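Local structure of caspase Nc subunit 1 (Drosophila melanogaster, 2FP3) at residues Ser88-His91 / Leu92-Leu96; Asp162-Thr166 / Ala167-Tyr171; Pro170-Val173 / Asn174-Lys177; Ile256-Phe259 / Cys260-Met263. The protein acts as an initiator caspase, a cysteine protease that sets off the cascade activating the caspases which execute apoptosis, including steroid-driven cell death in metamorphosis. The protein carries 2 engineered substitutions. One frame throughout, in Å; residues are numbered along the deposited sequence.

Contact 1: residues Ser88-His91 / Leu92-Leu96; sequences SLIH and LFQEL
His91 and Glu95 sit one helical turn apart, and their side chains meet slantwise, ring and carboxylate planes 47° apart. The imidazole leaves the helix with CG anti to the backbone N (chi1 166°). Glu95 CG, set beside its own backbone N, lies over one face of the ring as a CH-pi contact, 4.2 Å from the centroid of the His91 ring; the bend at chi2 then brings OE1 near CE1 of His91. Both ring nitrogens are engaged by the chain before the first strand, ND1 with Val31 O and NE2 with Pro34 O, which fixes the rotation of the ring.

Leu89 and Phe93 instead lie side by side and point the same way, Leu89 CD2 reaching Phe93 CE1 at 3.9 Å. The carbonyl oxygen of Leu89 approaches the edge of that ring, 3.1 Å from Phe93 CD1, and also takes the Phe93 N-H at 2.9 Å. Ile90 and Gln94 run alongside each other likewise, and Gln94 NE2 is bonded to Gly29 O.

Leu89 and Phe93 face the sheet, touching Met66 and Leu64 respectively. The i to i+4 pairs are those of an alpha helix, here the crossover helix of the beta-alpha-beta unit strand 62-68, helix 82-95, strand 98-103 of the caspase fold.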
loop_
_atom_site.group_PDB
_atom_site.type_symbol
_atom_site.label_atom_id
_atom_site.label_comp_id
_atom_site.label_asym_id
_atom_site.label_seq_id
_atom_site.Cartn_x
_atom_site.Cartn_y
_atom_site.Cartn_z
ATOM N N SER A 88 11.011 2.219 -6.185
ATOM C CA SER A 88 9.980 1.656 -7.047
ATOM C C SER A 88 8.605 2.252 -6.726
ATOM O O SER A 88 7.889 2.708 -7.619
ATOM C CB SER A 88 9.929 0.136 -6.878
ATOM O OG SER A 88 11.144 -0.478 -7.284
ATOM N N LEU A 89 8.235 2.252 -5.448
ATOM C CA LEU A 89 6.939 2.789 -5.066
ATOM C C LEU A 89 6.825 4.265 -5.418
ATOM O O LEU A 89 5.830 4.688 -6.015
ATOM C CB LEU A 89 6.690 2.574 -3.571
ATOM C CG LEU A 89 6.420 1.116 -3.176
ATOM C CD1 LEU A 89 6.524 0.953 -1.672
ATOM C CD2 LEU A 89 5.051 0.692 -3.683
ATOM N N ILE A 90 7.837 5.052 -5.058
ATOM C CA ILE A 90 7.796 6.475 -5.363
ATOM C C ILE A 90 7.656 6.682 -6.864
ATOM O O ILE A 90 6.761 7.392 -7.319
ATOM C CB ILE A 90 9.053 7.205 -4.831
ATOM C CG1 ILE A 90 8.973 7.295 -3.306
ATOM C CG2 ILE A 90 9.139 8.624 -5.409
ATOM C CD1 ILE A 90 10.291 7.648 -2.627
ATOM N N HIS A 91 8.526 6.051 -7.636
ATOM C CA HIS A 91 8.447 6.187 -9.082
ATOM C C HIS A 91 7.036 5.870 -9.596
ATOM O O HIS A 91 6.427 6.669 -10.309
ATOM C CB HIS A 91 9.448 5.253 -9.763
ATOM C CG HIS A 91 9.201 5.089 -11.228
ATOM N ND1 HIS A 91 9.358 6.122 -12.127
ATOM C CD2 HIS A 91 8.737 4.037 -11.940
ATOM C CE1 HIS A 91 8.996 5.713 -13.330
ATOM N NE2 HIS A 91 8.614 4.452 -13.243
ATOM N N LEU A 92 6.527 4.698 -9.235
ATOM C CA LEU A 92 5.200 4.268 -9.663
ATOM C C LEU A 92 4.082 5.246 -9.317
ATOM O O LEU A 92 3.208 5.527 -10.155
ATOM C CB LEU A 92 4.854 2.911 -9.047
ATOM C CG LEU A 92 3.391 2.479 -9.192
ATOM C CD1 LEU A 92 3.078 2.257 -10.654
ATOM C CD2 LEU A 92 3.146 1.200 -8.389
ATOM N N PHE A 93 4.091 5.759 -8.088
ATOM C CA PHE A 93 3.034 6.671 -7.699
ATOM C C PHE A 93 3.184 8.081 -8.243
ATOM O O PHE A 93 2.202 8.829 -8.307
ATOM C CB PHE A 93 2.823 6.638 -6.178
ATOM C CG PHE A 93 2.121 5.386 -5.718
ATOM C CD1 PHE A 93 2.847 4.262 -5.340
ATOM C CD2 PHE A 93 0.735 5.285 -5.804
ATOM C CE1 PHE A 93 2.208 3.053 -5.067
ATOM C CE2 PHE A 93 0.084 4.077 -5.534
ATOM C CZ PHE A 93 0.829 2.957 -5.167
ATOM N N GLN A 94 4.397 8.447 -8.655
ATOM C CA GLN A 94 4.586 9.761 -9.270
ATOM C C GLN A 94 3.902 9.709 -10.632
ATOM O O GLN A 94 3.284 10.675 -11.061
ATOM C CB GLN A 94 6.060 10.082 -9.465
ATOM C CG GLN A 94 6.758 10.542 -8.205
ATOM C CD GLN A 94 8.132 11.101 -8.485
ATOM O OE1 GLN A 94 8.941 10.481 -9.185
ATOM N NE2 GLN A 94 8.414 12.279 -7.933
ATOM N N GLU A 95 4.006 8.562 -11.297
ATOM C CA GLU A 95 3.392 8.374 -12.597
ATOM C C GLU A 95 1.879 8.229 -12.451
ATOM O O GLU A 95 1.133 8.414 -13.420
ATOM C CB GLU A 95 3.988 7.142 -13.278
ATOM C CG GLU A 95 5.504 7.191 -13.366
ATOM C CD GLU A 95 6.011 8.298 -14.282
ATOM O OE1 GLU A 95 7.152 8.763 -14.075
ATOM O OE2 GLU A 95 5.281 8.694 -15.213
ATOM N N LEU A 96 1.414 7.883 -11.253
ATOM C CA LEU A 96 -0.029 7.784 -11.045
ATOM C C LEU A 96 -0.509 9.157 -10.579
ATOM O O LEU A 96 -1.681 9.362 -10.289
ATOM C CB LEU A 96 -0.373 6.717 -9.998
ATOM C CG LEU A 96 0.012 5.274 -10.330
ATOM C CD1 LEU A 96 -0.562 4.340 -9.280
ATOM C CD2 LEU A 96 -0.506 4.898 -11.697
#

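Contact 2: residues Asp162-Thr166 / Ala167-Tyr171; sequences DHFQT and AKCPY
Cys169 SG lies against His163 and Phe164, and backbone bonds to Gln165 O hold the chain there. Gln165 O receives the N-H of Cys169 at 2.9 Å, while Lys168 N makes a weaker bond to the same oxygen. The chain is thereby folded back just after the type I beta turn from Asp162 to Gln165.

Polar side-chain contacts centre on Gln165. Its CG takes the crowded position between backbone N and carbonyl carbon (chi1 51°), with the chain extended beyond. NE2 donates to Asp162 O at 3.3 Å, and the turn's own N-H, from Gln165 N, reaches that oxygen from the other face of its plane. At the far end of the amide, a water donates to OE1 and accepts from Ala167 N, 3.1 Å away.

Packing contacts complete the set. The extended Lys168 chain slants past the Gln165 amide, CE lying 3.2 Å from Gln165 NE2. Of a different kind is the sulfur-aromatic contact: Cys169 SG sits obliquely to the Phe164 ring, 4.9 Å from its centroid. Thr119 of helix 108-119 also touches the cysteine.

Chemically, the loop has two sides: a sulfur and aromatic rings turned inward, and an outer amide whose two ends, one bonded to a carbonyl and the other to water, are both occupied and whose rotation is thus restrained.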
loop_
_atom_site.group_PDB
_atom_site.type_symbol
_atom_site.label_atom_id
_atom_site.label_comp_id
_atom_site.label_asym_id
_atom_site.label_seq_id
_atom_site.Cartn_x
_atom_site.Cartn_y
_atom_site.Cartn_z
ATOM N N ASP A 162 -7.619 0.225 12.647
ATOM C CA ASP A 162 -8.646 0.992 13.340
ATOM C C ASP A 162 -8.526 2.488 13.136
ATOM O O ASP A 162 -9.514 3.217 13.224
ATOM C CB ASP A 162 -8.614 0.659 14.830
ATOM C CG ASP A 162 -9.216 -0.703 15.133
ATOM O OD1 ASP A 162 -8.945 -1.662 14.378
ATOM O OD2 ASP A 162 -9.957 -0.817 16.131
ATOM N N HIS A 163 -7.320 2.955 12.857
ATOM C CA HIS A 163 -7.138 4.374 12.638
ATOM C C HIS A 163 -8.004 4.858 11.478
ATOM O O HIS A 163 -8.361 6.030 11.409
ATOM C CB HIS A 163 -5.676 4.688 12.344
ATOM C CG HIS A 163 -5.429 6.137 12.070
ATOM N ND1 HIS A 163 -5.424 6.663 10.797
ATOM C CD2 HIS A 163 -5.268 7.187 12.912
ATOM C CE1 HIS A 163 -5.271 7.974 10.866
ATOM N NE2 HIS A 163 -5.175 8.317 12.138
ATOM N N PHE A 164 -8.360 3.945 10.580
ATOM C CA PHE A 164 -9.151 4.307 9.415
ATOM C C PHE A 164 -10.654 4.189 9.563
ATOM O O PHE A 164 -11.375 4.208 8.571
ATOM C CB PHE A 164 -8.663 3.514 8.203
ATOM C CG PHE A 164 -7.238 3.818 7.835
ATOM C CD1 PHE A 164 -6.942 4.836 6.934
ATOM C CD2 PHE A 164 -6.185 3.128 8.444
ATOM C CE1 PHE A 164 -5.611 5.168 6.641
ATOM C CE2 PHE A 164 -4.851 3.450 8.160
ATOM C CZ PHE A 164 -4.565 4.471 7.257
ATOM N N GLN A 165 -11.137 4.078 10.797
ATOM C CA GLN A 165 -12.582 4.024 11.027
ATOM C C GLN A 165 -13.115 5.423 10.693
ATOM O O GLN A 165 -12.432 6.425 10.929
ATOM C CB GLN A 165 -12.882 3.682 12.487
ATOM C CG GLN A 165 -12.145 4.555 13.494
ATOM C CD GLN A 165 -12.544 4.263 14.927
ATOM O OE1 GLN A 165 -13.693 4.478 15.319
ATOM N NE2 GLN A 165 -11.598 3.771 15.716
ATOM N N THR A 166 -14.325 5.488 10.146
ATOM C CA THR A 166 -14.926 6.763 9.757
ATOM C C THR A 166 -14.773 7.866 10.806
ATOM O O THR A 166 -14.565 9.031 10.470
ATOM C CB THR A 166 -16.419 6.597 9.451
ATOM O OG1 THR A 166 -17.137 6.396 10.672
ATOM C CG2 THR A 166 -16.640 5.398 8.548
ATOM N N ALA A 167 -14.879 7.502 12.078
ATOM C CA ALA A 167 -14.745 8.485 13.139
ATOM C C ALA A 167 -13.400 9.199 13.082
ATOM O O ALA A 167 -13.338 10.432 13.128
ATOM C CB ALA A 167 -14.918 7.820 14.494
ATOM N N LYS A 168 -12.322 8.430 12.982
ATOM C CA LYS A 168 -10.986 9.012 12.947
ATOM C C LYS A 168 -10.570 9.572 11.591
ATOM O O LYS A 168 -9.769 10.499 11.525
ATOM C CB LYS A 168 -9.959 7.984 13.415
ATOM C CG LYS A 168 -10.172 7.511 14.841
ATOM C CD LYS A 168 -9.155 6.442 15.219
ATOM C CE LYS A 168 -9.406 5.865 16.614
ATOM N NZ LYS A 168 -8.520 4.690 16.887
ATOM N N CYS A 169 -11.107 9.020 10.507
ATOM C CA CYS A 169 -10.749 9.504 9.181
ATOM C C CYS A 169 -11.914 10.043 8.384
ATOM O O CYS A 169 -12.253 9.524 7.321
ATOM C CB CYS A 169 -10.038 8.417 8.382
ATOM S SG CYS A 169 -8.360 8.149 8.925
ATOM N N PRO A 170 -12.511 11.140 8.870
ATOM C CA PRO A 170 -13.652 11.785 8.219
ATOM C C PRO A 170 -13.384 11.990 6.734
ATOM O O PRO A 170 -14.263 11.782 5.896
ATOM C CB PRO A 170 -13.763 13.117 8.952
ATOM C CG PRO A 170 -13.139 12.852 10.285
ATOM C CD PRO A 170 -11.976 11.980 9.960
ATOM N N TYR A 171 -12.157 12.400 6.424
ATOM C CA TYR A 171 -11.755 12.679 5.042
ATOM C C TYR A 171 -11.693 11.478 4.103
ATOM O O TYR A 171 -11.576 11.662 2.893
ATOM C CB TYR A 171 -10.394 13.393 5.024
ATOM C CG TYR A 171 -10.371 14.731 5.748
ATOM C CD1 TYR A 171 -9.168 15.384 6.006
ATOM C CD2 TYR A 171 -11.551 15.348 6.158
ATOM C CE1 TYR A 171 -9.141 16.621 6.654
ATOM C CE2 TYR A 171 -11.537 16.582 6.801
ATOM C CZ TYR A 171 -10.335 17.216 7.043
ATOM O OH TYR A 171 -10.337 18.451 7.647
HETATM O O HOH W 1 -16.022 4.836 13.209
#

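Contact 3: residues Pro170-Val173 / Asn174-Lys177; sequences PYLV and NKPK
Leu172 and Lys175 close a type II beta turn, Lys175 N donating to Leu172 O at 2.9 Å, with Asn174 in the left-handed region that suits the third position of such a turn (phi 65°).

Two lysines reach the backbone of residues 171-172, one bent and one extended. Lys177 bends twice, at chi3 (-74°) and chi4 (-66°), which returns its ammonium to the backbone: NZ bonds to Leu172 O at 3.0 Å. That oxygen is gripped from both faces of its carbonyl plane, by Lys175 N on one and Lys177 NZ on the other, and neither donor lies on a lone pair. The methylenes of the same chain cover Leu172 from the side, CD packing 3.5 Å from Leu172 CB.

Lys175 stays extended and crosses Leu172 at about a right angle, its CD 4.1 Å from Leu172 CD2. Its NZ makes a weak bond to Tyr171 O at 3.0 Å, but its stronger partners are Thr127 O and Gln125 O, around the end of helix 122-126.

Each ammonium group thus meets more than one carbonyl oxygen, Lys177 NZ also reaching Ala231 O. Such a setting would favour their charged form, while the alkyl chains supply apolar surface to Leu172.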
loop_
_atom_site.group_PDB
_atom_site.type_symbol
_atom_site.label_atom_id
_atom_site.label_comp_id
_atom_site.label_asym_id
_atom_site.label_seq_id
_atom_site.Cartn_x
_atom_site.Cartn_y
_atom_site.Cartn_z
ATOM N N PRO A 170 -12.511 11.140 8.870
ATOM C CA PRO A 170 -13.652 11.785 8.219
ATOM C C PRO A 170 -13.384 11.990 6.734
ATOM O O PRO A 170 -14.263 11.782 5.896
ATOM C CB PRO A 170 -13.763 13.117 8.952
ATOM C CG PRO A 170 -13.139 12.852 10.285
ATOM C CD PRO A 170 -11.976 11.980 9.960
ATOM N N TYR A 171 -12.157 12.400 6.424
ATOM C CA TYR A 171 -11.755 12.679 5.042
ATOM C C TYR A 171 -11.693 11.478 4.103
ATOM O O TYR A 171 -11.576 11.662 2.893
ATOM C CB TYR A 171 -10.394 13.393 5.024
ATOM C CG TYR A 171 -10.371 14.731 5.748
ATOM C CD1 TYR A 171 -9.168 15.384 6.006
ATOM C CD2 TYR A 171 -11.551 15.348 6.158
ATOM C CE1 TYR A 171 -9.141 16.621 6.654
ATOM C CE2 TYR A 171 -11.537 16.582 6.801
ATOM C CZ TYR A 171 -10.335 17.216 7.043
ATOM O OH TYR A 171 -10.337 18.451 7.647
ATOM N N LEU A 172 -11.768 10.258 4.640
ATOM C CA LEU A 172 -11.696 9.071 3.791
ATOM C C LEU A 172 -12.993 8.269 3.687
ATOM O O LEU A 172 -13.038 7.218 3.037
ATOM C CB LEU A 172 -10.547 8.168 4.250
ATOM C CG LEU A 172 -9.150 8.778 4.064
ATOM C CD1 LEU A 172 -8.107 7.841 4.635
ATOM C CD2 LEU A 172 -8.881 9.020 2.596
ATOM N N VAL A 173 -14.051 8.774 4.317
ATOM C CA VAL A 173 -15.352 8.121 4.269
ATOM C C VAL A 173 -15.784 8.010 2.801
ATOM O O VAL A 173 -15.773 9.000 2.065
ATOM C CB VAL A 173 -16.385 8.930 5.072
ATOM C CG1 VAL A 173 -17.768 8.335 4.907
ATOM C CG2 VAL A 173 -15.981 8.954 6.551
ATOM N N ASN A 174 -16.136 6.798 2.377
ATOM C CA ASN A 174 -16.554 6.539 1.000
ATOM C C ASN A 174 -15.460 6.765 -0.030
ATOM O O ASN A 174 -15.740 6.984 -1.206
ATOM C CB ASN A 174 -17.765 7.387 0.630
ATOM C CG ASN A 174 -18.998 6.995 1.410
ATOM O OD1 ASN A 174 -19.563 7.806 2.144
ATOM N ND2 ASN A 174 -19.417 5.743 1.266
ATOM N N LYS A 175 -14.210 6.737 0.414
ATOM C CA LYS A 175 -13.090 6.898 -0.504
ATOM C C LYS A 175 -12.291 5.603 -0.508
ATOM O O LYS A 175 -12.226 4.894 0.488
ATOM C CB LYS A 175 -12.175 8.049 -0.070
ATOM C CG LYS A 175 -12.715 9.434 -0.346
ATOM C CD LYS A 175 -11.676 10.491 0.005
ATOM C CE LYS A 175 -12.228 11.903 -0.118
ATOM N NZ LYS A 175 -11.176 12.899 0.198
ATOM N N PRO A 176 -11.666 5.281 -1.634
ATOM C CA PRO A 176 -10.863 4.056 -1.745
ATOM C C PRO A 176 -9.647 4.109 -0.819
ATOM O O PRO A 176 -8.837 5.037 -0.914
ATOM C CB PRO A 176 -10.427 4.044 -3.209
ATOM C CG PRO A 176 -11.332 5.037 -3.899
ATOM C CD PRO A 176 -11.649 6.066 -2.877
ATOM N N LYS A 177 -9.516 3.123 0.068
ATOM C CA LYS A 177 -8.367 3.061 0.984
ATOM C C LYS A 177 -7.608 1.737 0.812
ATOM O O LYS A 177 -8.176 0.651 0.994
ATOM C CB LYS A 177 -8.824 3.221 2.439
ATOM C CG LYS A 177 -9.496 4.563 2.732
ATOM C CD LYS A 177 -9.925 4.674 4.185
ATOM C CE LYS A 177 -11.142 3.829 4.461
ATOM N NZ LYS A 177 -12.302 4.372 3.717
#

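Contact 4: residues Ile256-Phe259 / Cys260-Met263; sequences IQKF and CQVM
Phe259 swings its ring away from its own N (chi1 175°), and Met263 CG, one turn further on, stands beside its backbone N (chi1 -80°), over the ring; the bends at chi2 and chi3 keep SD and CE close to it. The two side chains run alongside each other in the same direction. The methionine comes over one face of the ring, toward the rim: CG lies 3.6 Å from the centroid of the Phe259 ring as a CH-pi contact. Met263 SD follows obliquely, 3.8 Å from Phe259 CZ, completing a Met-aromatic contact. In the backbone, Met263 N donates to Phe259 O at 2.7 Å.

These residues belong to helix 251-266, which packs in the caspase domain against both helix 82-95 and helix 272-284: Phe259 touches Thr279 of the latter, and Met263 reaches Ile275 there and Leu92 of the former.

A second apolar pair, Ile256 and Cys260, is looser, CG2 of the isoleucine standing 4.3 Å from Cys260 SG. Ile256 also touches Pro182 and Phe183, beside Ala184, a substituted residue at the inferred active-site position, whose side chain is about 11 Å from its own. On the outward side, Lys258 bends at chi2 and passes slantwise by Gln261, bringing Gln261 OE1 to 3.3 Å from the lysine's CD.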
loop_
_atom_site.group_PDB
_atom_site.type_symbol
_atom_site.label_atom_id
_atom_site.label_comp_id
_atom_site.label_asym_id
_atom_site.label_seq_id
_atom_site.Cartn_x
_atom_site.Cartn_y
_atom_site.Cartn_z
ATOM N N ILE A 256 6.417 -6.431 -3.522
ATOM C CA ILE A 256 6.421 -5.025 -3.908
ATOM C C ILE A 256 6.918 -4.800 -5.329
ATOM O O ILE A 256 6.305 -4.052 -6.097
ATOM C CB ILE A 256 7.292 -4.190 -2.959
ATOM C CG1 ILE A 256 6.578 -4.020 -1.626
ATOM C CG2 ILE A 256 7.568 -2.824 -3.564
ATOM C CD1 ILE A 256 7.419 -3.326 -0.596
ATOM N N GLN A 257 8.030 -5.435 -5.681
ATOM C CA GLN A 257 8.574 -5.262 -7.020
ATOM C C GLN A 257 7.603 -5.753 -8.081
ATOM O O GLN A 257 7.335 -5.054 -9.063
ATOM C CB GLN A 257 9.913 -5.993 -7.153
ATOM C CG GLN A 257 11.000 -5.424 -6.248
ATOM C CD GLN A 257 11.227 -3.936 -6.467
ATOM O OE1 GLN A 257 11.259 -3.154 -5.513
ATOM N NE2 GLN A 257 11.387 -3.539 -7.726
ATOM N N LYS A 258 7.063 -6.950 -7.873
ATOM C CA LYS A 258 6.126 -7.538 -8.815
ATOM C C LYS A 258 4.887 -6.654 -8.910
ATOM O O LYS A 258 4.293 -6.492 -9.983
ATOM C CB LYS A 258 5.738 -8.944 -8.357
ATOM C CG LYS A 258 5.241 -9.819 -9.488
ATOM C CD LYS A 258 6.315 -9.993 -10.559
ATOM C CE LYS A 258 5.763 -10.703 -11.789
ATOM N NZ LYS A 258 6.782 -10.910 -12.855
ATOM N N PHE A 259 4.500 -6.083 -7.771
ATOM C CA PHE A 259 3.344 -5.201 -7.727
ATOM C C PHE A 259 3.562 -3.984 -8.622
ATOM O O PHE A 259 2.712 -3.648 -9.451
ATOM C CB PHE A 259 3.087 -4.734 -6.296
ATOM C CG PHE A 259 1.991 -3.721 -6.188
ATOM C CD1 PHE A 259 0.696 -4.032 -6.599
ATOM C CD2 PHE A 259 2.250 -2.447 -5.695
ATOM C CE1 PHE A 259 -0.324 -3.089 -6.521
ATOM C CE2 PHE A 259 1.231 -1.497 -5.613
ATOM C CZ PHE A 259 -0.052 -1.820 -6.027
ATOM N N CYS A 260 4.703 -3.323 -8.449
ATOM C CA CYS A 260 5.013 -2.150 -9.245
ATOM C C CYS A 260 5.125 -2.516 -10.712
ATOM O O CYS A 260 4.722 -1.737 -11.580
ATOM C CB CYS A 260 6.311 -1.509 -8.766
ATOM S SG CYS A 260 6.204 -0.800 -7.107
ATOM N N GLN A 261 5.668 -3.699 -11.000
ATOM C CA GLN A 261 5.794 -4.120 -12.391
ATOM C C GLN A 261 4.407 -4.266 -12.998
ATOM O O GLN A 261 4.129 -3.703 -14.060
ATOM C CB GLN A 261 6.553 -5.450 -12.507
ATOM C CG GLN A 261 7.933 -5.436 -11.861
ATOM C CD GLN A 261 8.742 -6.700 -12.141
ATOM O OE1 GLN A 261 8.232 -7.820 -12.035
ATOM N NE2 GLN A 261 10.016 -6.521 -12.484
ATOM N N VAL A 262 3.542 -5.017 -12.314
ATOM C CA VAL A 262 2.169 -5.257 -12.771
ATOM C C VAL A 262 1.382 -3.950 -12.857
ATOM O O VAL A 262 0.572 -3.758 -13.763
ATOM C CB VAL A 262 1.421 -6.224 -11.817
ATOM C CG1 VAL A 262 -0.037 -6.390 -12.268
ATOM C CG2 VAL A 262 2.138 -7.574 -11.781
ATOM N N MET A 263 1.606 -3.060 -11.895
ATOM C CA MET A 263 0.934 -1.774 -11.902
ATOM C C MET A 263 1.395 -1.008 -13.148
ATOM O O MET A 263 0.575 -0.480 -13.894
ATOM C CB MET A 263 1.291 -0.984 -10.636
ATOM C CG MET A 263 0.523 -1.393 -9.390
ATOM S SD MET A 263 -1.215 -0.878 -9.478
ATOM C CE MET A 263 -1.062 0.826 -8.928
#

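In the fold
Read from the N terminus, the order is contact 1, the overlapping pair of contacts 2 and 3, then contact 4; none nests within or crosses another. Contact 1 joins successive turns of helix 82-95, which connects parallel strands 62-68 and 98-103. Contacts 2 and 3 close turns of one loop, from helix 157-162 to strand 177-181, and share Pro170 and Tyr171; Phe164 packs on Leu172 and Thr166 on Val173. Contact 4, again between successive helical turns, on helix 251-266, lies on the opposite side of the chain's centre from both. It rejoins contact 1 despite the long sequence gap: Leu96 CD1 lies 3.6 Å from Met263 CE, and Ser88 packs on Cys260, tying the two helices together.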